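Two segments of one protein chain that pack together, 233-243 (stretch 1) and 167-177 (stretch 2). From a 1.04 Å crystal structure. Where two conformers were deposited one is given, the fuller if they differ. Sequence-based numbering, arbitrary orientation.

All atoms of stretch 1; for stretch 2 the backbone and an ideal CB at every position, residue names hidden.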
ATOM      1  N   ASN A 233     -26.744   8.123  -2.575  1.00  9.88           N
ATOM      2  CA  ASN A 233     -26.687   6.682  -2.805  1.00  9.39           C
ATOM      3  C   ASN A 233     -25.305   6.100  -2.587  1.00  8.37           C
ATOM      4  O   ASN A 233     -24.956   5.055  -3.140  1.00  9.96           O
ATOM      5  CB  ASN A 233     -27.294   6.276  -4.134  1.00 10.45           C
ATOM      6  CG  ASN A 233     -28.740   6.697  -4.249  1.00 10.87           C
ATOM      7  OD1 ASN A 233     -29.133   7.112  -5.395  1.00 14.21           O
ATOM      8  ND2 ASN A 233     -29.493   6.573  -3.243  1.00 13.49           N
ATOM      9  N   TRP A 234     -24.533   6.698  -1.651  1.00  8.62           N
ATOM     10  CA  TRP A 234     -23.228   6.174  -1.344  1.00  8.73           C
ATOM     11  C   TRP A 234     -23.305   4.787  -0.687  1.00  7.94           C
ATOM     12  O   TRP A 234     -22.343   4.023  -0.793  1.00  8.42           O
ATOM     13  CB  TRP A 234     -22.463   7.134  -0.414  1.00  8.64           C
ATOM     14  CG  TRP A 234     -22.995   7.129   1.001  1.00  8.40           C
ATOM     15  CD1 TRP A 234     -24.026   7.884   1.500  1.00  9.44           C
ATOM     16  CD2 TRP A 234     -22.552   6.317   2.064  1.00  8.27           C
ATOM     17  NE1 TRP A 234     -24.230   7.546   2.828  1.00 10.22           N
ATOM     18  CE2 TRP A 234     -23.337   6.590   3.186  1.00 10.29           C
ATOM     19  CE3 TRP A 234     -21.529   5.385   2.163  1.00  9.36           C
ATOM     20  CZ2 TRP A 234     -23.144   5.955   4.434  1.00 12.43           C
ATOM     21  CZ3 TRP A 234     -21.321   4.732   3.365  1.00 11.58           C
ATOM     22  CH2 TRP A 234     -22.128   5.053   4.451  1.00 12.32           C
ATOM     23  N   GLU A 235     -24.402   4.458  -0.029  1.00  8.36           N
ATOM     24  CA  GLU A 235     -24.460   3.252   0.775  1.00  8.58           C
ATOM     25  C   GLU A 235     -24.196   2.040  -0.050  1.00 10.37           C
ATOM     26  O   GLU A 235     -23.593   1.085   0.430  1.00 14.06           O
ATOM     27  CB  GLU A 235     -25.804   3.153   1.517  1.00  9.62           C
ATOM     28  CG  GLU A 235     -26.139   4.253   2.474  1.00 10.20           C
ATOM     29  CD  GLU A 235     -26.840   5.495   1.903  1.00 11.07           C
ATOM     30  OE1 GLU A 235     -26.833   5.720   0.691  1.00 11.41           O
ATOM     31  OE2 GLU A 235     -27.438   6.249   2.758  1.00 13.44           O
ATOM     32  N   GLY A 236     -24.665   2.050  -1.301  1.00 11.69           N
ATOM     33  CA  GLY A 236     -24.531   0.948  -2.246  1.00 13.57           C
ATOM     34  C   GLY A 236     -23.455   1.183  -3.330  1.00 12.66           C
ATOM     35  O   GLY A 236     -23.338   0.375  -4.262  1.00 13.57           O
ATOM     36  N   ALA A 237     -22.643   2.232  -3.168  1.00 10.19           N
ATOM     37  CA  ALA A 237     -21.695   2.579  -4.215  1.00  9.28           C
ATOM     38  C   ALA A 237     -20.454   1.714  -4.128  1.00  8.62           C
ATOM     39  O   ALA A 237     -19.929   1.399  -3.052  1.00 10.14           O
ATOM     40  CB  ALA A 237     -21.317   4.025  -4.054  1.00  9.85           C
ATOM     41  N   GLY A 238     -19.931   1.341  -5.301  1.00  9.32           N
ATOM     42  CA  GLY A 238     -18.715   0.612  -5.406  1.00  9.78           C
ATOM     43  C   GLY A 238     -17.525   1.519  -5.716  1.00  9.02           C
ATOM     44  O   GLY A 238     -17.609   2.716  -5.981  1.00  9.44           O
ATOM     45  N   TYR A 239     -16.366   0.884  -5.706  1.00  9.62           N
ATOM     46  CA  TYR A 239     -15.089   1.569  -6.067  1.00  9.85           C
ATOM     47  C   TYR A 239     -15.225   2.304  -7.346  1.00  9.35           C
ATOM     48  O   TYR A 239     -14.850   3.505  -7.417  1.00  9.41           O
ATOM     49  CB  TYR A 239     -13.978   0.541  -6.100  1.00 12.53           C
ATOM     50  CG  TYR A 239     -12.646   1.035  -6.535  1.00 11.59           C
ATOM     51  CD1 TYR A 239     -11.948   1.983  -5.773  1.00 12.75           C
ATOM     52  CD2 TYR A 239     -12.096   0.609  -7.653  1.00 15.10           C
ATOM     53  CE1 TYR A 239     -10.659   2.397  -6.177  1.00 11.53           C
ATOM     54  CE2 TYR A 239     -10.816   1.013  -8.065  1.00 15.21           C
ATOM     55  CZ  TYR A 239     -10.119   1.907  -7.308  1.00 12.00           C
ATOM     56  OH  TYR A 239      -8.830   2.317  -7.649  1.00 12.11           O
ATOM     57  N   THR A 240     -15.673   1.675  -8.429  1.00  9.94           N
ATOM     58  CA  THR A 240     -15.694   2.386  -9.710  1.00 11.24           C
ATOM     59  C   THR A 240     -16.643   3.573  -9.675  1.00  9.96           C
ATOM     60  O   THR A 240     -16.411   4.579 -10.317  1.00 11.25           O
ATOM     61  CB  THR A 240     -16.076   1.460 -10.916  1.00 14.06           C
ATOM     62  OG1 THR A 240     -17.338   0.832 -10.654  1.00 22.51           O
ATOM     63  CG2 THR A 240     -14.932   0.471 -11.125  1.00 14.85           C
ATOM     64  N   ASP A 241     -17.720   3.454  -8.899  1.00  9.41           N
ATOM     65  CA  ASP A 241     -18.663   4.534  -8.773  1.00  9.43           C
ATOM     66  C   ASP A 241     -17.973   5.744  -8.161  1.00  9.51           C
ATOM     67  O   ASP A 241     -18.267   6.896  -8.589  1.00 10.47           O
ATOM     68  CB  ASP A 241     -19.850   4.150  -7.906  1.00  9.91           C
ATOM     69  CG  ASP A 241     -20.713   3.024  -8.467  1.00 10.52           C
ATOM     70  OD1 ASP A 241     -20.767   2.821  -9.703  1.00 12.35           O
ATOM     71  OD2 ASP A 241     -21.400   2.378  -7.624  1.00 12.20           O
ATOM     72  N   VAL A 242     -17.160   5.584  -7.106  0.50  9.60           N
ATOM     73  CA  VAL A 242     -16.479   6.758  -6.491  0.50  7.96           C
ATOM     74  C   VAL A 242     -15.292   7.241  -7.270  0.50  8.03           C
ATOM     75  O   VAL A 242     -15.009   8.447  -7.230  0.50  8.52           O
ATOM     76  CB  VAL A 242     -16.095   6.555  -4.991  0.50  8.25           C
ATOM     77  CG1 VAL A 242     -17.396   6.157  -4.247  0.50 10.69           C
ATOM     78  CG2 VAL A 242     -14.984   5.546  -4.812  0.50  8.59           C
ATOM     79  N   ILE A 243     -14.594   6.378  -7.981  1.00  8.54           N
ATOM     80  CA  ILE A 243     -13.582   6.848  -8.935  1.00  9.00           C
ATOM     81  C   ILE A 243     -14.265   7.764  -9.956  1.00  8.34           C
ATOM     82  O   ILE A 243     -13.757   8.849 -10.281  1.00  9.31           O
ATOM     83  CB  ILE A 243     -12.907   5.650  -9.622  1.00  9.36           C
ATOM     84  CG1 ILE A 243     -12.081   4.837  -8.640  1.00 11.05           C
ATOM     85  CG2 ILE A 243     -12.103   6.140 -10.878  1.00 10.81           C
ATOM     86  CD1 ILE A 243     -10.928   5.523  -8.019  1.00 14.77           C
ATOM     87  N   UNK A 167     -17.090  14.113  -0.058  1.00  8.08           N
ATOM     88  CA  UNK A 167     -16.515  12.828  -0.327  1.00  8.31           C
ATOM     89  C   UNK A 167     -17.337  11.955  -1.225  1.00  8.07           C
ATOM     90  O   UNK A 167     -18.549  11.889  -1.129  1.00  8.57           O
ATOM     91  CB  UNK A 167     -16.264  12.096   0.993  1.00  8.31           C
ATOM     92  N   UNK A 168     -16.622  11.161  -2.036  1.00  8.05           N
ATOM     93  CA  UNK A 168     -17.163   9.912  -2.589  1.00  7.79           C
ATOM     94  C   UNK A 168     -16.725   8.747  -1.715  1.00  7.59           C
ATOM     95  O   UNK A 168     -15.548   8.494  -1.574  1.00  8.81           O
ATOM     96  CB  UNK A 168     -16.705   9.702  -4.034  1.00  7.79           C
ATOM     97  N   UNK A 169     -17.675   8.058  -1.121  1.00  7.81           N
ATOM     98  CA  UNK A 169     -17.433   6.900  -0.262  1.00  7.56           C
ATOM     99  C   UNK A 169     -18.149   5.696  -0.907  1.00  7.83           C
ATOM    100  O   UNK A 169     -19.329   5.764  -1.257  1.00  8.40           O
ATOM    101  CB  UNK A 169     -17.925   7.150   1.165  1.00  7.56           C
ATOM    102  N   UNK A 170     -17.394   4.634  -1.047  1.00  7.91           N
ATOM    103  CA  UNK A 170     -17.891   3.413  -1.692  1.00  8.25           C
ATOM    104  C   UNK A 170     -18.500   2.497  -0.581  1.00  8.12           C
ATOM    105  O   UNK A 170     -17.834   1.581  -0.120  1.00  8.46           O
ATOM    106  CB  UNK A 170     -16.769   2.702  -2.451  1.00  8.25           C
ATOM    107  N   UNK A 171     -19.749   2.760  -0.209  1.00  8.39           N
ATOM    108  CA  UNK A 171     -20.365   2.013   0.855  1.00  8.72           C
ATOM    109  C   UNK A 171     -20.409   0.497   0.668  1.00  9.43           C
ATOM    110  O   UNK A 171     -20.448  -0.230   1.673  1.00 11.14           O
ATOM    111  CB  UNK A 171     -21.792   2.532   1.046  1.00  8.72           C
ATOM    112  N   UNK A 172     -20.431   0.058  -0.585  1.00  9.70           N
ATOM    113  CA  UNK A 172     -20.455  -1.380  -0.874  1.00 11.50           C
ATOM    114  C   UNK A 172     -19.050  -2.007  -0.850  1.00 12.00           C
ATOM    115  O   UNK A 172     -18.977  -3.241  -0.863  1.00 15.79           O
ATOM    116  CB  UNK A 172     -21.103  -1.622  -2.239  1.00 11.50           C
ATOM    117  N   UNK A 173     -17.927  -1.226  -0.830  1.00  9.42           N
ATOM    118  CA  UNK A 173     -16.614  -1.737  -0.886  1.00  9.39           C
ATOM    119  C   UNK A 173     -15.823  -1.226   0.329  1.00  8.76           C
ATOM    120  O   UNK A 173     -15.065  -0.243   0.275  1.00  9.35           O
ATOM    121  CB  UNK A 173     -15.948  -1.346  -2.207  1.00  9.39           C
ATOM    122  N   UNK A 174     -16.032  -1.920   1.424  1.00  9.38           N
ATOM    123  CA  UNK A 174     -15.452  -1.528   2.730  1.00  8.79           C
ATOM    124  C   UNK A 174     -13.939  -1.421   2.697  1.00  8.22           C
ATOM    125  O   UNK A 174     -13.374  -0.611   3.437  1.00  8.72           O
ATOM    126  CB  UNK A 174     -15.855  -2.535   3.809  1.00  8.79           C
ATOM    127  N   UNK A 175     -13.271  -2.255   1.865  1.00  8.30           N
ATOM    128  CA  UNK A 175     -11.799  -2.210   1.809  1.00  8.69           C
ATOM    129  C   UNK A 175     -11.297  -0.823   1.541  1.00  8.09           C
ATOM    130  O   UNK A 175     -10.156  -0.485   1.905  1.00  8.38           O
ATOM    131  CB  UNK A 175     -11.266  -3.159   0.733  1.00  8.69           C
ATOM    132  N   UNK A 176     -12.047   0.023   0.842  1.00  8.17           N
ATOM    133  CA  UNK A 176     -11.598   1.329   0.506  1.00  8.07           C
ATOM    134  C   UNK A 176     -11.204   2.210   1.706  1.00  7.66           C
ATOM    135  O   UNK A 176     -10.432   3.145   1.526  1.00  8.73           O
ATOM    136  CB  UNK A 176     -12.696   2.020  -0.305  1.00  8.07           C
ATOM    137  N   UNK A 177     -11.798   1.915   2.853  1.00  8.15           N
ATOM    138  CA  UNK A 177     -11.521   2.665   4.093  1.00  8.10           C
ATOM    139  C   UNK A 177     -10.544   1.976   5.051  1.00  8.10           C
ATOM    140  O   UNK A 177     -10.314   2.483   6.138  1.00  8.22           O
ATOM    141  CB  UNK A 177     -12.836   2.918   4.833  1.00  8.10           C
TER

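Position 167 has nothing of stretch 1 within 5.5 Å of its ideal CB, so this contact leaves its identity free; it is Phe167.

At 168 the CA-to-CB direction runs toward the helix, and an ideal CB would lie 3.3 Å from Val242 CB. So tight an approach favours the smallest residue. Gly168 is found, and Val242 CG1 comes to 3.7 Å from its C atom.

Position 169 points sideways, near the Trp234 ring. An apolar side chain, branched or linear, would suit the indole. Ile169 places CG2 3.8 Å from Trp234 CE3, while the end of the side chain leads away.

The ideal CB of 170 is hemmed in, 3.5 Å from Ala237 O, 3.6 Å from Gly238 C and 3.8 Å from Tyr239 N, favouring something small. Ala170 fits, its CB also meeting Val242 CG1 at 4.0 Å, and it opens a type I turn that runs to 173.

At 171 the backbone angles (-57/-28) are open to any L-residue, yet an ideal CB would sit 2.4 Å from both Trp234 O and Glu235 O, a clash with two carbonyls. Only glycine is compatible with this backbone. Gly171 N donates to Trp234 O at 2.9 Å, and the bare CA approaches Glu235 O at 3.4 Å in a CA-H...O contact.

The amide of 172 faces the carbonyl of Ala237, so proline would forfeit a donor. Its ideal CB points toward stretch 1, 3.3 Å from Ala237 O and 3.6 Å from Gly236 O; a small residue is the simplest choice, though the contact does not demand one. Ala172 N donates a hydrogen bond to Ala237 O at 2.9 Å.

Position 173 points toward the start of the helix at 239, its ideal CB 4.2 Å from Tyr239 N. A short acceptor, such as Asp, Asn or Ser, would suit. Asp173 OD2, with chi1 in m, accepts a hydrogen bond from Tyr239 N (2.8 Å, 162°), satisfying a first-turn amide.

Position 174 is out of reach and is Ala174.

At 175 the CB points sideways, with no stretch 1 atom within 5.5 Å, so a long side chain is needed to reach the Tyr239 ring. Aromatic or long aliphatic groups would serve. Trp175 does so, setting CH2 over one face of that ring, 3.6 Å from Tyr239 CD1, with the planes at 49°.

Position 176 points toward stretch 1, its ideal CB just beyond 5.5 Å from the nearest atom, Tyr239 CD1; small or medium side chains would fit. Thr176 brings CG2 to 4.2 Å from Tyr239 CD1, while its OG1 donates to Asp173 O at 2.8 Å.

Position 177, out of reach, is Leu177.

Stretch 2, residues 167-177: FGIAGADAWTL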
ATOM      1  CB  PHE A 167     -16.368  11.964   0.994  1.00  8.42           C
ATOM      2  CG  PHE A 167     -15.455  12.602   2.038  1.00  8.08           C
ATOM      3  CD1 PHE A 167     -14.089  12.726   1.845  1.00  8.50           C
ATOM      4  CD2 PHE A 167     -16.018  12.994   3.242  1.00  8.30           C
ATOM      5  CE1 PHE A 167     -13.283  13.233   2.845  1.00  9.10           C
ATOM      6  CE2 PHE A 167     -15.166  13.516   4.250  1.00  8.43           C
ATOM      7  CZ  PHE A 167     -13.843  13.623   4.048  1.00  9.06           C
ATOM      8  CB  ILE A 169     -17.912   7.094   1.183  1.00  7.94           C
ATOM      9  CG1 ILE A 169     -17.200   8.296   1.821  1.00  8.55           C
ATOM     10  CG2 ILE A 169     -17.718   5.865   2.007  1.00  8.75           C
ATOM     11  CD1 ILE A 169     -15.700   8.181   2.000  1.00  9.33           C
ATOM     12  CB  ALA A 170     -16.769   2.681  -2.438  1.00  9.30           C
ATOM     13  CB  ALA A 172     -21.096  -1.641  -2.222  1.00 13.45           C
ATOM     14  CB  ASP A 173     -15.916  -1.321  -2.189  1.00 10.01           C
ATOM     15  CG  ASP A 173     -16.376  -2.105  -3.388  1.00 11.43           C
ATOM     16  OD1 ASP A 173     -16.545  -3.329  -3.215  1.00 28.74           O
ATOM     17  OD2 ASP A 173     -16.454  -1.653  -4.470  1.00 12.68           O
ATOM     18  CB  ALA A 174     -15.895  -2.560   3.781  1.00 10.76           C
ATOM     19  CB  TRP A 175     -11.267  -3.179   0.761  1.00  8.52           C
ATOM     20  CG  TRP A 175     -11.642  -2.880  -0.650  1.00  9.29           C
ATOM     21  CD1 TRP A 175     -12.653  -3.429  -1.402  1.00 10.42           C
ATOM     22  CD2 TRP A 175     -10.977  -1.975  -1.531  1.00  9.86           C
ATOM     23  NE1 TRP A 175     -12.622  -2.930  -2.694  1.00 10.90           N
ATOM     24  CE2 TRP A 175     -11.614  -2.021  -2.765  1.00 10.95           C
ATOM     25  CE3 TRP A 175      -9.886  -1.106  -1.399  1.00 10.93           C
ATOM     26  CZ2 TRP A 175     -11.184  -1.243  -3.920  1.00 12.79           C
ATOM     27  CZ3 TRP A 175      -9.507  -0.333  -2.483  1.00 13.71           C
ATOM     28  CH2 TRP A 175     -10.170  -0.426  -3.703  1.00 13.67           C
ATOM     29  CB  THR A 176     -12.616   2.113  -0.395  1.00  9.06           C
ATOM     30  OG1 THR A 176     -13.819   2.301   0.345  1.00  8.88           O
ATOM     31  CG2 THR A 176     -12.880   1.411  -1.732  1.00  9.16           C
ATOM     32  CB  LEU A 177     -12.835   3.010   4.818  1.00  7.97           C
ATOM     33  CG  LEU A 177     -13.751   3.944   4.059  1.00  8.60           C
ATOM     34  CD1 LEU A 177     -14.958   4.270   4.922  1.00  9.21           C
ATOM     35  CD2 LEU A 177     -13.035   5.209   3.583  1.00  9.79           C
TER
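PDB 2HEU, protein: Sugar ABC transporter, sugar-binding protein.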